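Local coordinates for protein isoflavone reductase (PDB 2GAS) that reduces achiral isoflavones to chiral isoflavanones with NADPH, giving the penultimate intermediate of the alfalfa phytoalexin (-)-medicarpin, at residues P10-W20 / L48-V57. Residues are numbered along the deposited sequence; the frame is centred on the assembly and turned at random.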
ATOM      1  N   PRO A  10      -0.876  13.027  -2.796  1.00 17.26           N
ATOM      2  CA  PRO A  10      -0.050  12.843  -3.992  1.00 16.34           C
ATOM      3  C   PRO A  10       1.470  12.886  -3.844  1.00 17.38           C
ATOM      4  O   PRO A  10       2.183  12.301  -4.665  1.00 18.23           O
ATOM      5  CB  PRO A  10      -0.576  13.928  -4.932  1.00 17.90           C
ATOM      6  CG  PRO A  10      -0.897  15.035  -3.992  1.00 18.21           C
ATOM      7  CD  PRO A  10      -1.605  14.307  -2.865  1.00 18.30           C
ATOM      8  N   THR A  11       1.979  13.566  -2.820  1.00 17.45           N
ATOM      9  CA  THR A  11       3.431  13.629  -2.658  1.00 18.05           C
ATOM     10  C   THR A  11       3.993  12.597  -1.683  1.00 17.24           C
ATOM     11  O   THR A  11       5.191  12.586  -1.409  1.00 19.78           O
ATOM     12  CB  THR A  11       3.907  15.041  -2.231  1.00 18.07           C
ATOM     13  OG1 THR A  11       3.406  15.354  -0.926  1.00 21.48           O
ATOM     14  CG2 THR A  11       3.430  16.085  -3.233  1.00 20.60           C
ATOM     15  N   GLY A  12       3.135  11.724  -1.163  1.00 15.08           N
ATOM     16  CA  GLY A  12       3.613  10.699  -0.250  1.00 16.69           C
ATOM     17  C   GLY A  12       4.449   9.646  -0.962  1.00 17.02           C
ATOM     18  O   GLY A  12       4.507   9.619  -2.193  1.00 15.28           O
ATOM     19  N   ALA A  13       5.087   8.764  -0.193  1.00 17.34           N
ATOM     20  CA  ALA A  13       5.926   7.714  -0.761  1.00 17.65           C
ATOM     21  C   ALA A  13       5.132   6.833  -1.716  1.00 16.81           C
ATOM     22  O   ALA A  13       5.632   6.416  -2.758  1.00 18.19           O
ATOM     23  CB  ALA A  13       6.523   6.865   0.354  1.00 18.62           C
ATOM     24  N   ILE A  14       3.882   6.563  -1.362  1.00 17.04           N
ATOM     25  CA  ILE A  14       3.025   5.722  -2.187  1.00 17.30           C
ATOM     26  C   ILE A  14       2.287   6.521  -3.254  1.00 17.99           C
ATOM     27  O   ILE A  14       2.235   6.126  -4.418  1.00 17.77           O
ATOM     28  CB  ILE A  14       1.986   4.987  -1.305  1.00 16.65           C
ATOM     29  CG1 ILE A  14       2.708   4.148  -0.248  1.00 20.19           C
ATOM     30  CG2 ILE A  14       1.078   4.122  -2.163  1.00 20.18           C
ATOM     31  CD1 ILE A  14       3.792   3.243  -0.799  1.00 26.44           C
ATOM     32  N   GLY A  15       1.724   7.652  -2.844  1.00 16.94           N
ATOM     33  CA  GLY A  15       0.973   8.492  -3.758  1.00 16.20           C
ATOM     34  C   GLY A  15       1.688   8.937  -5.018  1.00 14.10           C
ATOM     35  O   GLY A  15       1.070   8.985  -6.076  1.00 16.07           O
ATOM     36  N   ARG A  16       2.974   9.257  -4.922  1.00 14.89           N
ATOM     37  CA  ARG A  16       3.702   9.721  -6.101  1.00 15.07           C
ATOM     38  C   ARG A  16       3.685   8.698  -7.232  1.00 14.83           C
ATOM     39  O   ARG A  16       3.598   9.063  -8.402  1.00 15.67           O
ATOM     40  CB  ARG A  16       5.150  10.081  -5.737  1.00 15.27           C
ATOM     41  CG  ARG A  16       6.019   8.897  -5.333  1.00 15.03           C
ATOM     42  CD  ARG A  16       7.341   9.365  -4.722  1.00 16.92           C
ATOM     43  NE  ARG A  16       7.131  10.048  -3.447  1.00 18.30           N
ATOM     44  CZ  ARG A  16       8.108  10.548  -2.698  1.00 19.47           C
ATOM     45  NH1 ARG A  16       9.371  10.445  -3.096  1.00 18.83           N
ATOM     46  NH2 ARG A  16       7.825  11.144  -1.547  1.00 19.28           N
ATOM     47  N   HIS A  17       3.754   7.417  -6.892  1.00 15.44           N
ATOM     48  CA  HIS A  17       3.755   6.383  -7.920  1.00 14.80           C
ATOM     49  C   HIS A  17       2.389   6.203  -8.557  1.00 15.77           C
ATOM     50  O   HIS A  17       2.281   5.761  -9.702  1.00 16.45           O
ATOM     51  CB  HIS A  17       4.280   5.079  -7.325  1.00 16.49           C
ATOM     52  CG  HIS A  17       5.722   5.157  -6.933  1.00 16.92           C
ATOM     53  ND1 HIS A  17       6.738   5.222  -7.862  1.00 18.49           N
ATOM     54  CD2 HIS A  17       6.312   5.286  -5.719  1.00 18.60           C
ATOM     55  CE1 HIS A  17       7.891   5.390  -7.239  1.00 20.57           C
ATOM     56  NE2 HIS A  17       7.659   5.433  -5.938  1.00 19.67           N
ATOM     57  N   ILE A  18       1.343   6.541  -7.810  1.00 15.27           N
ATOM     58  CA  ILE A  18      -0.013   6.467  -8.327  1.00 13.83           C
ATOM     59  C   ILE A  18      -0.190   7.628  -9.305  1.00 15.94           C
ATOM     60  O   ILE A  18      -0.776   7.464 -10.379  1.00 16.51           O
ATOM     61  CB  ILE A  18      -1.041   6.574  -7.180  1.00 14.75           C
ATOM     62  CG1 ILE A  18      -0.851   5.397  -6.227  1.00 17.70           C
ATOM     63  CG2 ILE A  18      -2.458   6.572  -7.739  1.00 16.33           C
ATOM     64  CD1 ILE A  18      -1.142   4.063  -6.846  1.00 26.98           C
ATOM     65  N   VAL A  19       0.329   8.798  -8.940  1.00 15.09           N
ATOM     66  CA  VAL A  19       0.242   9.960  -9.819  1.00 14.42           C
ATOM     67  C   VAL A  19       0.979   9.644 -11.124  1.00 15.20           C
ATOM     68  O   VAL A  19       0.437   9.837 -12.212  1.00 16.16           O
ATOM     69  CB  VAL A  19       0.883  11.218  -9.184  1.00 15.16           C
ATOM     70  CG1 VAL A  19       0.965  12.335 -10.216  1.00 15.95           C
ATOM     71  CG2 VAL A  19       0.064  11.672  -7.979  1.00 16.00           C
ATOM     72  N   TRP A  20       2.205   9.141 -11.018  1.00 15.82           N
ATOM     73  CA  TRP A  20       2.968   8.824 -12.222  1.00 15.95           C
ATOM     74  C   TRP A  20       2.316   7.735 -13.080  1.00 16.53           C
ATOM     75  O   TRP A  20       2.345   7.808 -14.308  1.00 15.93           O
ATOM     76  CB  TRP A  20       4.405   8.428 -11.864  1.00 14.13           C
ATOM     77  CG  TRP A  20       5.232   9.594 -11.376  1.00 16.08           C
ATOM     78  CD1 TRP A  20       5.201  10.874 -11.856  1.00 17.88           C
ATOM     79  CD2 TRP A  20       6.220   9.579 -10.341  1.00 16.00           C
ATOM     80  NE1 TRP A  20       6.109  11.657 -11.184  1.00 16.45           N
ATOM     81  CE2 TRP A  20       6.749  10.887 -10.249  1.00 17.15           C
ATOM     82  CE3 TRP A  20       6.714   8.586  -9.479  1.00 15.53           C
ATOM     83  CZ2 TRP A  20       7.749  11.231  -9.330  1.00 17.85           C
ATOM     84  CZ3 TRP A  20       7.708   8.929  -8.564  1.00 17.56           C
ATOM     85  CH2 TRP A  20       8.215  10.242  -8.499  1.00 16.74           C
ATOM     86  N   LEU A  48       8.470  17.290  -6.392  1.00 18.62           N
ATOM     87  CA  LEU A  48       7.366  16.472  -6.868  1.00 18.63           C
ATOM     88  C   LEU A  48       6.306  17.312  -7.578  1.00 20.43           C
ATOM     89  O   LEU A  48       5.872  16.974  -8.679  1.00 20.60           O
ATOM     90  CB  LEU A  48       6.749  15.711  -5.690  1.00 20.45           C
ATOM     91  CG  LEU A  48       6.890  14.187  -5.578  1.00 25.49           C
ATOM     92  CD1 LEU A  48       8.084  13.663  -6.351  1.00 23.25           C
ATOM     93  CD2 LEU A  48       6.982  13.825  -4.105  1.00 20.30           C
ATOM     94  N   ILE A  49       5.891  18.412  -6.959  1.00 19.93           N
ATOM     95  CA  ILE A  49       4.877  19.266  -7.567  1.00 22.13           C
ATOM     96  C   ILE A  49       5.332  19.824  -8.917  1.00 21.90           C
ATOM     97  O   ILE A  49       4.547  19.875  -9.869  1.00 21.97           O
ATOM     98  CB  ILE A  49       4.498  20.433  -6.632  1.00 24.88           C
ATOM     99  CG1 ILE A  49       3.913  19.881  -5.328  1.00 26.40           C
ATOM    100  CG2 ILE A  49       3.494  21.349  -7.322  1.00 25.19           C
ATOM    101  CD1 ILE A  49       2.659  19.058  -5.509  1.00 28.34           C
ATOM    102  N   ASP A  50       6.590  20.246  -9.003  1.00 22.04           N
ATOM    103  CA  ASP A  50       7.116  20.776 -10.257  1.00 22.14           C
ATOM    104  C   ASP A  50       7.074  19.686 -11.319  1.00 21.09           C
ATOM    105  O   ASP A  50       6.689  19.933 -12.465  1.00 20.54           O
ATOM    106  CB  ASP A  50       8.560  21.245 -10.094  1.00 23.99           C
ATOM    107  CG  ASP A  50       8.671  22.588  -9.396  1.00 28.51           C
ATOM    108  OD1 ASP A  50       7.633  23.265  -9.215  1.00 30.26           O
ATOM    109  OD2 ASP A  50       9.809  22.968  -9.046  1.00 29.94           O
ATOM    110  N   ASN A  51       7.481  18.481 -10.932  1.00 19.01           N
ATOM    111  CA  ASN A  51       7.481  17.358 -11.854  1.00 18.15           C
ATOM    112  C   ASN A  51       6.067  17.064 -12.336  1.00 18.14           C
ATOM    113  O   ASN A  51       5.834  16.886 -13.533  1.00 18.85           O
ATOM    114  CB  ASN A  51       8.083  16.116 -11.185  1.00 17.81           C
ATOM    115  CG  ASN A  51       8.016  14.892 -12.075  1.00 21.07           C
ATOM    116  OD1 ASN A  51       7.024  14.168 -12.079  1.00 19.57           O
ATOM    117  ND2 ASN A  51       9.068  14.668 -12.855  1.00 27.40           N
ATOM    118  N   TYR A  52       5.121  17.022 -11.405  1.00 18.44           N
ATOM    119  CA  TYR A  52       3.732  16.756 -11.749  1.00 17.95           C
ATOM    120  C   TYR A  52       3.214  17.774 -12.761  1.00 18.77           C
ATOM    121  O   TYR A  52       2.612  17.408 -13.768  1.00 17.72           O
ATOM    122  CB  TYR A  52       2.853  16.803 -10.494  1.00 19.25           C
ATOM    123  CG  TYR A  52       3.152  15.732  -9.463  1.00 18.30           C
ATOM    124  CD1 TYR A  52       2.562  15.788  -8.201  1.00 19.44           C
ATOM    125  CD2 TYR A  52       4.024  14.675  -9.737  1.00 18.48           C
ATOM    126  CE1 TYR A  52       2.835  14.825  -7.232  1.00 17.43           C
ATOM    127  CE2 TYR A  52       4.306  13.701  -8.769  1.00 17.14           C
ATOM    128  CZ  TYR A  52       3.707  13.791  -7.516  1.00 16.83           C
ATOM    129  OH  TYR A  52       4.011  12.867  -6.533  1.00 16.63           O
ATOM    130  N   GLN A  53       3.451  19.054 -12.497  1.00 19.09           N
ATOM    131  CA  GLN A  53       2.984  20.085 -13.413  1.00 21.33           C
ATOM    132  C   GLN A  53       3.629  19.976 -14.792  1.00 21.48           C
ATOM    133  O   GLN A  53       2.976  20.239 -15.806  1.00 22.29           O
ATOM    134  CB  GLN A  53       3.223  21.474 -12.815  1.00 23.28           C
ATOM    135  CG  GLN A  53       2.346  21.749 -11.601  1.00 28.49           C
ATOM    136  CD  GLN A  53       2.319  23.212 -11.207  1.00 28.97           C
ATOM    137  OE1 GLN A  53       3.345  23.795 -10.869  1.00 33.28           O
ATOM    138  NE2 GLN A  53       1.137  23.811 -11.252  1.00 33.50           N
ATOM    139  N   SER A  54       4.897  19.579 -14.839  1.00 21.69           N
ATOM    140  CA  SER A  54       5.586  19.439 -16.119  1.00 21.98           C
ATOM    141  C   SER A  54       4.999  18.282 -16.925  1.00 23.34           C
ATOM    142  O   SER A  54       5.167  18.220 -18.145  1.00 23.73           O
ATOM    143  CB  SER A  54       7.088  19.211 -15.910  1.00 23.54           C
ATOM    144  OG  SER A  54       7.359  17.912 -15.408  1.00 23.16           O
ATOM    145  N   LEU A  55       4.313  17.369 -16.237  1.00 21.79           N
ATOM    146  CA  LEU A  55       3.693  16.208 -16.869  1.00 21.20           C
ATOM    147  C   LEU A  55       2.219  16.412 -17.204  1.00 20.70           C
ATOM    148  O   LEU A  55       1.572  15.526 -17.764  1.00 22.14           O
ATOM    149  CB  LEU A  55       3.822  14.980 -15.962  1.00 20.75           C
ATOM    150  CG  LEU A  55       5.226  14.439 -15.704  1.00 22.64           C
ATOM    151  CD1 LEU A  55       5.151  13.315 -14.677  1.00 19.85           C
ATOM    152  CD2 LEU A  55       5.839  13.946 -17.013  1.00 22.51           C
ATOM    153  N   GLY A  56       1.681  17.568 -16.846  1.00 19.12           N
ATOM    154  CA  GLY A  56       0.288  17.838 -17.136  1.00 20.03           C
ATOM    155  C   GLY A  56      -0.675  17.533 -16.003  1.00 19.73           C
ATOM    156  O   GLY A  56      -1.889  17.587 -16.192  1.00 20.91           O
ATOM    157  N   VAL A  57      -0.150  17.201 -14.829  1.00 20.11           N
ATOM    158  CA  VAL A  57      -1.023  16.937 -13.690  1.00 19.28           C
ATOM    159  C   VAL A  57      -1.689  18.255 -13.329  1.00 20.05           C
ATOM    160  O   VAL A  57      -1.031  19.297 -13.290  1.00 21.61           O
ATOM    161  CB  VAL A  57      -0.234  16.432 -12.457  1.00 16.99           C
ATOM    162  CG1 VAL A  57      -1.166  16.298 -11.255  1.00 16.58           C
ATOM    163  CG2 VAL A  57       0.404  15.087 -12.763  1.00 18.06           C
TER
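Y52 lays one face of its ring against V19, whose CG1 sits 3.9 Å from the ring centroid and 11° off the normal, a CH-pi contact. In this Rossmann fold the pair joins helix 15-25, which follows the glycine-rich loop that probably binds NADP(+), to helix 42-54, the two running nearly parallel where they meet. A tyrosine suits the place because it is apolar along its ring and polar at its end: OH donates to the loop carbonyl P10 O at 2.7 Å, from above the carbonyl plane, and so ties that loop to the neighbouring helix. The edge of the same ring points at the face of the W20 five-membered ring, an offset edge-to-face pair with planes 79° apart. The one polar atom of the W20 side chain, NE1, donates a hydrogen bond to N51 OD1 at 2.8 Å; with CG anti to the backbone N (chi1 176°), the asparagine brings OD1 close to the indole plane. L48 forks between two partners, CD1 against W20 CZ2 and CD2 over the centre of one R16 guanidinium face, 3.7 Å from CZ. That flat face offers no N-H, so a methyl can lie on it, while R16 NH2 donates to T11 O at a tilt and R16 NE to G12 O near the guanidinium plane, at 2.9 Å.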